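Local coordinates for nitronate monooxygenase family protein (Pseudomonas aeruginosa, PDB 4QIT) that uses FMN and molecular oxygen to oxidise alkyl nitronates, with the toxin propionate 3-nitronate as its best and presumed physiological substrate, at residues V276-M290 against L302-Q316. The protein carries 1 engineered substitution. Sequence-based numbering, arbitrary orientation.
Sequences VTMSGRSARGLPNRM and LPDYPFVYDATKALQ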
# COMPACT_ATOMS: atom_id res chain seq x y z
N VAL A 276 4.09 -15.97 -0.69
CA VAL A 276 5.47 -16.45 -0.72
C VAL A 276 5.55 -17.92 -1.14
O VAL A 276 6.63 -18.43 -1.38
CB VAL A 276 6.20 -16.31 0.63
CG1 VAL A 276 6.22 -14.87 1.07
CG2 VAL A 276 5.56 -17.23 1.69
N THR A 277 4.40 -18.59 -1.24
CA THR A 277 4.40 -20.03 -1.49
C THR A 277 4.55 -20.40 -2.97
O THR A 277 4.87 -21.54 -3.31
CB THR A 277 3.17 -20.72 -0.88
OG1 THR A 277 1.98 -20.01 -1.25
CG2 THR A 277 3.28 -20.74 0.65
N MET A 278 4.31 -19.44 -3.86
CA MET A 278 4.52 -19.65 -5.29
C MET A 278 6.00 -19.77 -5.65
O MET A 278 6.40 -20.68 -6.36
CB MET A 278 3.87 -18.50 -6.08
CG MET A 278 3.96 -18.63 -7.60
SD MET A 278 2.61 -19.58 -8.34
CE MET A 278 1.23 -18.47 -8.03
N SER A 279 6.82 -18.85 -5.15
CA SER A 279 8.19 -18.76 -5.64
C SER A 279 9.23 -18.79 -4.54
O SER A 279 10.42 -18.96 -4.82
CB SER A 279 8.37 -17.47 -6.43
OG SER A 279 8.37 -16.37 -5.53
N GLY A 280 8.81 -18.58 -3.30
CA GLY A 280 9.72 -18.45 -2.18
C GLY A 280 10.05 -17.01 -1.83
O GLY A 280 10.76 -16.74 -0.85
N ARG A 281 9.54 -16.08 -2.63
CA ARG A 281 9.70 -14.64 -2.38
C ARG A 281 8.34 -13.98 -2.55
O ARG A 281 7.59 -14.33 -3.47
CB ARG A 281 10.70 -14.01 -3.35
CG ARG A 281 12.02 -13.57 -2.71
CD ARG A 281 12.92 -12.90 -3.75
NE ARG A 281 14.11 -12.28 -3.17
CZ ARG A 281 14.13 -11.06 -2.64
NH1 ARG A 281 13.02 -10.34 -2.57
NH2 ARG A 281 15.27 -10.56 -2.15
N SER A 282 8.04 -13.00 -1.70
CA SER A 282 6.74 -12.33 -1.75
C SER A 282 6.47 -11.73 -3.13
O SER A 282 7.31 -11.02 -3.70
CB SER A 282 6.71 -11.21 -0.72
OG SER A 282 5.41 -10.66 -0.60
N ALA A 283 5.28 -12.02 -3.67
CA ALA A 283 4.89 -11.59 -5.01
C ALA A 283 3.39 -11.43 -5.08
O ALA A 283 2.66 -12.15 -4.41
CB ALA A 283 5.37 -12.59 -6.04
N ARG A 284 2.94 -10.47 -5.88
CA ARG A 284 1.53 -10.13 -5.97
C ARG A 284 0.86 -10.63 -7.24
O ARG A 284 1.33 -10.36 -8.35
CB ARG A 284 1.34 -8.61 -5.88
CG ARG A 284 -0.15 -8.21 -5.98
CD ARG A 284 -0.38 -6.69 -5.91
NE ARG A 284 0.13 -6.12 -4.66
CZ ARG A 284 -0.44 -6.28 -3.47
NH1 ARG A 284 -1.56 -6.98 -3.34
NH2 ARG A 284 0.14 -5.74 -2.41
N GLY A 285 -0.25 -11.34 -7.09
CA GLY A 285 -1.00 -11.76 -8.26
C GLY A 285 -2.43 -12.10 -7.93
O GLY A 285 -2.92 -11.82 -6.83
N LEU A 286 -3.11 -12.70 -8.90
CA LEU A 286 -4.51 -13.11 -8.74
C LEU A 286 -4.53 -14.44 -7.99
O LEU A 286 -4.05 -15.46 -8.50
CB LEU A 286 -5.18 -13.25 -10.12
CG LEU A 286 -5.03 -12.04 -11.04
CD1 LEU A 286 -5.58 -12.30 -12.44
CD2 LEU A 286 -5.71 -10.82 -10.46
N PRO A 287 -5.06 -14.45 -6.76
CA PRO A 287 -4.91 -15.63 -5.90
C PRO A 287 -5.58 -16.89 -6.45
O PRO A 287 -6.66 -16.85 -7.06
CB PRO A 287 -5.56 -15.20 -4.57
CG PRO A 287 -6.38 -14.00 -4.91
CD PRO A 287 -5.73 -13.33 -6.07
N ASN A 288 -4.90 -18.01 -6.25
CA ASN A 288 -5.40 -19.30 -6.69
C ASN A 288 -4.90 -20.38 -5.72
O ASN A 288 -4.56 -20.08 -4.59
CB ASN A 288 -5.01 -19.58 -8.14
CG ASN A 288 -3.50 -19.60 -8.36
OD1 ASN A 288 -2.71 -19.76 -7.43
ND2 ASN A 288 -3.10 -19.45 -9.62
N ARG A 289 -4.82 -21.63 -6.18
CA ARG A 289 -4.45 -22.71 -5.26
C ARG A 289 -3.00 -22.67 -4.78
O ARG A 289 -2.67 -23.26 -3.74
CB ARG A 289 -4.82 -24.07 -5.87
CG ARG A 289 -6.30 -24.19 -6.16
CD ARG A 289 -6.67 -25.56 -6.68
NE ARG A 289 -6.41 -26.62 -5.71
CZ ARG A 289 -6.46 -27.91 -6.00
NH1 ARG A 289 -6.76 -28.30 -7.22
NH2 ARG A 289 -6.20 -28.82 -5.06
N MET A 290 -2.14 -21.94 -5.49
CA MET A 290 -0.77 -21.74 -5.02
C MET A 290 -0.63 -20.67 -3.94
O MET A 290 0.47 -20.47 -3.43
CB MET A 290 0.18 -21.42 -6.18
CG MET A 290 0.57 -22.62 -7.02
SD MET A 290 1.17 -24.00 -6.01
CE MET A 290 2.47 -23.24 -5.03
N LEU A 302 9.68 -23.27 4.50
CA LEU A 302 9.85 -22.94 3.09
C LEU A 302 11.31 -23.04 2.67
O LEU A 302 12.18 -22.47 3.34
CB LEU A 302 9.38 -21.50 2.87
CG LEU A 302 8.98 -21.03 1.48
CD1 LEU A 302 7.85 -21.88 0.95
CD2 LEU A 302 8.58 -19.56 1.54
N PRO A 303 11.59 -23.74 1.55
CA PRO A 303 12.94 -23.67 0.97
C PRO A 303 13.28 -22.24 0.51
O PRO A 303 12.42 -21.35 0.52
CB PRO A 303 12.85 -24.62 -0.24
CG PRO A 303 11.71 -25.55 0.09
CD PRO A 303 10.72 -24.70 0.85
N ASP A 304 14.52 -22.03 0.09
CA ASP A 304 14.97 -20.72 -0.32
C ASP A 304 14.43 -20.39 -1.72
O ASP A 304 14.06 -21.28 -2.49
CB ASP A 304 16.50 -20.71 -0.33
CG ASP A 304 17.09 -19.33 -0.17
OD1 ASP A 304 16.34 -18.36 0.08
OD2 ASP A 304 18.33 -19.22 -0.27
N TYR A 305 14.37 -19.10 -2.03
CA TYR A 305 14.19 -18.66 -3.40
C TYR A 305 15.50 -18.94 -4.16
O TYR A 305 16.57 -18.70 -3.63
CB TYR A 305 13.89 -17.17 -3.39
CG TYR A 305 13.74 -16.53 -4.75
CD1 TYR A 305 12.51 -16.53 -5.41
CD2 TYR A 305 14.82 -15.91 -5.36
CE1 TYR A 305 12.37 -15.93 -6.66
CE2 TYR A 305 14.70 -15.33 -6.61
CZ TYR A 305 13.48 -15.33 -7.25
OH TYR A 305 13.38 -14.73 -8.49
N PRO A 306 15.42 -19.42 -5.42
CA PRO A 306 14.23 -19.67 -6.22
C PRO A 306 13.86 -21.17 -6.32
O PRO A 306 13.09 -21.56 -7.21
CB PRO A 306 14.67 -19.16 -7.59
CG PRO A 306 16.12 -19.63 -7.67
CD PRO A 306 16.64 -19.55 -6.23
N PHE A 307 14.42 -21.99 -5.43
CA PHE A 307 14.12 -23.42 -5.44
C PHE A 307 12.62 -23.69 -5.31
O PHE A 307 12.10 -24.61 -5.93
CB PHE A 307 14.90 -24.15 -4.33
CG PHE A 307 16.39 -23.99 -4.44
CD1 PHE A 307 17.13 -24.84 -5.25
CD2 PHE A 307 17.05 -22.99 -3.73
CE1 PHE A 307 18.51 -24.69 -5.36
CE2 PHE A 307 18.42 -22.83 -3.83
CZ PHE A 307 19.15 -23.68 -4.65
N VAL A 308 11.94 -22.90 -4.48
CA VAL A 308 10.49 -23.03 -4.35
C VAL A 308 9.79 -22.88 -5.70
O VAL A 308 8.90 -23.66 -6.03
CB VAL A 308 9.91 -22.01 -3.35
CG1 VAL A 308 8.39 -22.11 -3.27
CG2 VAL A 308 10.53 -22.22 -1.97
N TYR A 309 10.21 -21.89 -6.49
CA TYR A 309 9.60 -21.70 -7.80
C TYR A 309 9.83 -22.89 -8.74
O TYR A 309 8.98 -23.20 -9.56
CB TYR A 309 10.03 -20.38 -8.45
CG TYR A 309 9.02 -19.87 -9.46
CD1 TYR A 309 7.66 -20.00 -9.23
CD2 TYR A 309 9.43 -19.25 -10.64
CE1 TYR A 309 6.72 -19.53 -10.13
CE2 TYR A 309 8.48 -18.78 -11.56
CZ TYR A 309 7.13 -18.92 -11.29
OH TYR A 309 6.18 -18.47 -12.18
N ASP A 310 10.97 -23.56 -8.61
CA ASP A 310 11.23 -24.76 -9.41
C ASP A 310 10.18 -25.83 -9.09
O ASP A 310 9.67 -26.49 -10.00
CB ASP A 310 12.65 -25.26 -9.14
CG ASP A 310 13.10 -26.32 -10.13
OD1 ASP A 310 12.72 -26.23 -11.32
OD2 ASP A 310 13.83 -27.25 -9.73
N ALA A 311 9.85 -25.99 -7.81
CA ALA A 311 8.83 -26.95 -7.42
C ALA A 311 7.46 -26.54 -7.98
O ALA A 311 6.73 -27.36 -8.53
CB ALA A 311 8.78 -27.10 -5.88
N THR A 312 7.14 -25.27 -7.84
CA THR A 312 5.86 -24.75 -8.32
C THR A 312 5.74 -24.91 -9.83
O THR A 312 4.67 -25.29 -10.32
CB THR A 312 5.70 -23.28 -7.90
OG1 THR A 312 5.63 -23.21 -6.47
CG2 THR A 312 4.43 -22.67 -8.50
N LYS A 313 6.81 -24.62 -10.56
CA LYS A 313 6.79 -24.79 -12.02
C LYS A 313 6.49 -26.23 -12.42
O LYS A 313 5.72 -26.48 -13.36
CB LYS A 313 8.09 -24.29 -12.65
CG LYS A 313 8.16 -22.79 -12.76
CD LYS A 313 9.45 -22.37 -13.47
CE LYS A 313 9.22 -21.19 -14.39
NZ LYS A 313 10.25 -21.16 -15.47
N ALA A 314 7.06 -27.18 -11.70
CA ALA A 314 6.75 -28.58 -11.94
C ALA A 314 5.26 -28.88 -11.73
O ALA A 314 4.65 -29.59 -12.52
CB ALA A 314 7.60 -29.48 -11.05
N LEU A 315 4.68 -28.32 -10.67
CA LEU A 315 3.26 -28.53 -10.40
C LEU A 315 2.40 -27.85 -11.46
O LEU A 315 1.41 -28.41 -11.92
CB LEU A 315 2.91 -28.05 -8.99
CG LEU A 315 1.45 -28.22 -8.56
CD1 LEU A 315 0.98 -29.68 -8.72
CD2 LEU A 315 1.25 -27.73 -7.14
N GLN A 316 2.79 -26.65 -11.86
CA GLN A 316 2.11 -25.93 -12.93
C GLN A 316 2.10 -26.75 -14.21
O GLN A 316 1.09 -26.78 -14.93
CB GLN A 316 2.79 -24.58 -13.17
CG GLN A 316 2.52 -23.57 -12.06
CD GLN A 316 3.35 -22.30 -12.20
OE1 GLN A 316 4.37 -22.29 -12.90
NE2 GLN A 316 2.91 -21.23 -11.56
O HOH W 1 5.64 -24.28 -3.85
O HOH W 2 12.08 -18.57 0.88
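Tyr305 is sandwiched between two aliphatic groups: CD of Arg281 lies over the middle of one ring face, 3.8 Å from the ring centroid, and Pro306 CB covers the opposite face. With CG anti to the backbone N (chi1 178°), the Tyr305 ring reaches across to 276-290, and the carbonyl O of Ser279 meets its edge at CD1, 3.3 Å away. Arg281 runs extended past the ring, its guanidinium plane 84° from that of the ring, and its NH1 is hydrogen-bonded to Val192 O. The charged end lies too far from the ring for more than a weak cation-pi attraction, which leaves the CH-pi contact of CD as the main interaction. Gly280, at positive phi, packs its backbone N against Val308 CG1 (3.6 Å).

Along the helix, Thr312 OG1 donates to Met278 O (2.6 Å), out of the carbonyl plane, while water 1 links the same hydroxyl to Thr277 O. The edge of the Tyr309 ring also comes to Met278 O, through CD1. Met278 folds back on itself (chi2 87°), bringing SD 3.6 Å from Thr312 CG2. Met290 meets Thr312 tip to tip, with CE 3.5 Å from OG1, and rests its sulfur on Leu315 CD2. Ser279 OG accepts from Arg281 N, forming an ST turn.

The loop between strands 273-275 and 283-285, with Met290 beyond the second, thus packs against helix 307-320 and the turn leading into it, beside the active site of this FMN-dependent TIM-barrel enzyme: the Tyr305 side chain comes within about 5 Å of the bound nitroethane.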